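Local coordinates for protein sortase (Actinomyces oris, PDB 2XWG) that is a class C sortase of fimbrial assembly, whose sortase domain probably joins pilin subunits through an acyl-thioester intermediate, at residues A103-P108 and D170-S175. Numbering follows the deposited sequence.
Sequences ARIVIP and DVFYVS
The carbonyl oxygen of Arg104 accepts one firm hydrogen bond, from Ser175 N (2.9 Å from Arg104 O). Val174 CA also approaches Arg104 O, in a CA-H...O contact of 3.4 Å, and a water donates to it weakly. The Ser175 bond is bent at its hydrogen (141°), whereas the return bond, Arg104 N to Ser175 O, is straighter (158°). Two residues further on the reciprocal pairing is repeated by Val106 N to Tyr173 O and Tyr173 N to Val106 O, each 3.1 Å, and Ile105 CA adds a CA-H...O contact to Tyr173 O. Between these two hydrogen-bonded pairs sits the non-hydrogen-bonded pair Ile105–Val174, the alternation that defines antiparallel strands.

Side chains divide between two faces. On the more open one, Val106 and Tyr173 lie side by side: CG1 of Val106, held between its own backbone N and carbonyl carbon (chi1 55°), rests 3.7 Å from Tyr173 CB. Pro108 CG meets the same phenol ring at its edge, near the ring plane, 4.2 Å from Tyr173 CE2. On the buried face Ile105 extends CG1 anti to its backbone N, carrying CD1 obliquely to within 4.1 Å of Phe172 CD2, while Ile107 CG1 packs on Phe172 CB; Leu210 of strand 206-214 touches all three residues.

Strands 112-118 and 179-191 bond to the outer edges of 103-107 and 171-175, so this pairing joins the first and last strands in the sheet order and closes the sortase beta-barrel. Backbone hydrogen bonds and apolar contacts join the two strands, with no salt bridge between them.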
ATOM      1  N   ALA A 103      -3.300  -8.152  -4.160  1.00 29.58           N
ATOM      2  CA  ALA A 103      -1.880  -8.364  -4.461  1.00 26.46           C
ATOM      3  C   ALA A 103      -1.183  -8.995  -3.254  1.00 26.14           C
ATOM      4  O   ALA A 103      -1.802  -9.218  -2.205  1.00 21.37           O
ATOM      5  CB  ALA A 103      -1.208  -7.051  -4.826  1.00 22.01           C
ATOM      6  N   ARG A 104       0.106  -9.277  -3.401  1.00 31.23           N
ATOM      7  CA  ARG A 104       0.881  -9.871  -2.316  1.00 29.96           C
ATOM      8  C   ARG A 104       2.184  -9.135  -2.120  1.00 31.55           C
ATOM      9  O   ARG A 104       2.804  -8.723  -3.103  1.00 33.29           O
ATOM     10  CB  ARG A 104       1.231 -11.309  -2.644  1.00 29.45           C
ATOM     11  CG  ARG A 104       0.086 -12.211  -2.574  1.00 33.51           C
ATOM     12  CD  ARG A 104       0.546 -13.532  -2.065  1.00 37.24           C
ATOM     13  NE  ARG A 104      -0.435 -14.030  -1.115  1.00 44.15           N
ATOM     14  CZ  ARG A 104      -0.262 -14.108   0.205  1.00 41.17           C
ATOM     15  NH1 ARG A 104       0.898 -13.746   0.785  1.00 38.71           N
ATOM     16  NH2 ARG A 104      -1.266 -14.581   0.947  1.00 42.86           N
ATOM     17  N   ILE A 105       2.640  -9.022  -0.870  1.00 23.08           N
ATOM     18  CA  ILE A 105       3.911  -8.365  -0.605  1.00 21.14           C
ATOM     19  C   ILE A 105       4.804  -9.246   0.208  1.00 21.97           C
ATOM     20  O   ILE A 105       4.347  -9.900   1.132  1.00 26.01           O
ATOM     21  CB  ILE A 105       3.728  -7.064   0.169  1.00 25.18           C
ATOM     22  CG1 ILE A 105       5.092  -6.406   0.422  1.00 22.23           C
ATOM     23  CG2 ILE A 105       3.008  -7.314   1.487  1.00 16.80           C
ATOM     24  CD1 ILE A 105       4.950  -4.989   0.835  1.00 18.51           C
ATOM     25  N   VAL A 106       6.082  -9.267  -0.135  1.00 20.93           N
ATOM     26  CA  VAL A 106       7.060 -10.037   0.611  1.00 24.07           C
ATOM     27  C   VAL A 106       8.241  -9.125   0.875  1.00 27.83           C
ATOM     28  O   VAL A 106       8.775  -8.507  -0.051  1.00 27.77           O
ATOM     29  CB  VAL A 106       7.526 -11.312  -0.137  1.00 27.10           C
ATOM     30  CG1 VAL A 106       8.035 -10.956  -1.481  1.00 29.15           C
ATOM     31  CG2 VAL A 106       8.629 -12.020   0.649  1.00 25.05           C
ATOM     32  N   ILE A 107       8.601  -8.994   2.151  1.00 27.45           N
ATOM     33  CA  ILE A 107       9.725  -8.162   2.588  1.00 23.83           C
ATOM     34  C   ILE A 107      10.624  -9.149   3.274  1.00 23.69           C
ATOM     35  O   ILE A 107      10.500  -9.375   4.469  1.00 24.62           O
ATOM     36  CB  ILE A 107       9.256  -7.125   3.579  1.00 21.21           C
ATOM     37  CG1 ILE A 107       8.038  -6.424   3.015  1.00 19.53           C
ATOM     38  CG2 ILE A 107      10.372  -6.086   3.867  1.00 26.33           C
ATOM     39  CD1 ILE A 107       7.179  -5.799   4.051  1.00 20.48           C
ATOM     40  N   PRO A 108      11.495  -9.794   2.503  1.00 21.31           N
ATOM     41  CA  PRO A 108      12.154 -11.005   2.976  1.00 20.77           C
ATOM     42  C   PRO A 108      12.880 -10.743   4.258  1.00 27.90           C
ATOM     43  O   PRO A 108      12.765 -11.554   5.176  1.00 31.29           O
ATOM     44  CB  PRO A 108      13.169 -11.308   1.890  1.00 27.73           C
ATOM     45  CG  PRO A 108      12.712 -10.566   0.718  1.00 28.30           C
ATOM     46  CD  PRO A 108      11.928  -9.397   1.156  1.00 22.02           C
ATOM     47  N   ASP A 170      17.230  -1.802   1.524  1.00 49.97           N
ATOM     48  CA  ASP A 170      16.426  -2.999   1.739  1.00 47.78           C
ATOM     49  C   ASP A 170      15.389  -3.124   0.617  1.00 44.41           C
ATOM     50  O   ASP A 170      14.948  -2.138   0.014  1.00 41.25           O
ATOM     51  CB  ASP A 170      15.771  -3.026   3.128  1.00 44.67           C
ATOM     52  CG  ASP A 170      16.679  -3.634   4.193  1.00 50.71           C
ATOM     53  OD1 ASP A 170      17.572  -4.433   3.816  1.00 53.39           O
ATOM     54  OD2 ASP A 170      16.510  -3.321   5.402  1.00 48.88           O
ATOM     55  N   VAL A 171      15.010  -4.359   0.343  1.00 39.94           N
ATOM     56  CA  VAL A 171      14.251  -4.664  -0.845  1.00 36.69           C
ATOM     57  C   VAL A 171      12.912  -5.263  -0.459  1.00 34.00           C
ATOM     58  O   VAL A 171      12.836  -5.981   0.531  1.00 31.51           O
ATOM     59  CB  VAL A 171      15.066  -5.643  -1.680  1.00 35.20           C
ATOM     60  CG1 VAL A 171      14.226  -6.780  -2.154  1.00 38.33           C
ATOM     61  CG2 VAL A 171      15.735  -4.906  -2.826  1.00 39.77           C
ATOM     62  N   PHE A 172      11.855  -4.911  -1.195  1.00 33.69           N
ATOM     63  CA  PHE A 172      10.587  -5.655  -1.155  1.00 29.31           C
ATOM     64  C   PHE A 172       9.983  -5.857  -2.531  1.00 31.55           C
ATOM     65  O   PHE A 172      10.351  -5.164  -3.486  1.00 31.38           O
ATOM     66  CB  PHE A 172       9.543  -5.045  -0.207  1.00 27.14           C
ATOM     67  CG  PHE A 172       9.156  -3.629  -0.518  1.00 25.28           C
ATOM     68  CD1 PHE A 172       9.835  -2.559   0.071  1.00 29.25           C
ATOM     69  CD2 PHE A 172       8.079  -3.363  -1.322  1.00 22.88           C
ATOM     70  CE1 PHE A 172       9.466  -1.257  -0.174  1.00 24.52           C
ATOM     71  CE2 PHE A 172       7.695  -2.063  -1.588  1.00 25.35           C
ATOM     72  CZ  PHE A 172       8.395  -1.001  -1.013  1.00 31.62           C
ATOM     73  N   TYR A 173       9.054  -6.812  -2.622  1.00 29.56           N
ATOM     74  CA  TYR A 173       8.457  -7.195  -3.895  1.00 29.15           C
ATOM     75  C   TYR A 173       6.964  -7.187  -3.782  1.00 27.14           C
ATOM     76  O   TYR A 173       6.424  -7.730  -2.839  1.00 28.48           O
ATOM     77  CB  TYR A 173       8.855  -8.604  -4.254  1.00 26.16           C
ATOM     78  CG  TYR A 173      10.333  -8.821  -4.349  1.00 31.79           C
ATOM     79  CD1 TYR A 173      10.998  -8.641  -5.543  1.00 32.23           C
ATOM     80  CD2 TYR A 173      11.065  -9.232  -3.246  1.00 32.66           C
ATOM     81  CE1 TYR A 173      12.359  -8.858  -5.648  1.00 34.77           C
ATOM     82  CE2 TYR A 173      12.423  -9.469  -3.342  1.00 34.64           C
ATOM     83  CZ  TYR A 173      13.061  -9.281  -4.549  1.00 40.41           C
ATOM     84  OH  TYR A 173      14.420  -9.498  -4.652  1.00 46.30           O
ATOM     85  N   VAL A 174       6.293  -6.609  -4.765  1.00 34.08           N
ATOM     86  CA  VAL A 174       4.841  -6.595  -4.795  1.00 34.63           C
ATOM     87  C   VAL A 174       4.341  -7.364  -6.035  1.00 38.35           C
ATOM     88  O   VAL A 174       4.475  -6.869  -7.152  1.00 43.35           O
ATOM     89  CB  VAL A 174       4.332  -5.154  -4.816  1.00 32.73           C
ATOM     90  CG1 VAL A 174       2.809  -5.116  -4.834  1.00 32.92           C
ATOM     91  CG2 VAL A 174       4.882  -4.393  -3.613  1.00 31.89           C
ATOM     92  N   SER A 175       3.799  -8.568  -5.840  1.00 24.03           N
ATOM     93  CA  SER A 175       3.229  -9.361  -6.943  1.00 31.49           C
ATOM     94  C   SER A 175       1.721  -9.185  -7.133  1.00 29.27           C
ATOM     95  O   SER A 175       0.957  -9.242  -6.175  1.00 29.24           O
ATOM     96  CB  SER A 175       3.537 -10.842  -6.753  1.00 26.45           C
ATOM     97  OG  SER A 175       4.935 -11.039  -6.826  1.00 32.37           O
TER
HETATM   98  O   HOH W   1       5.338 -10.651  -4.358  1.00 29.81           O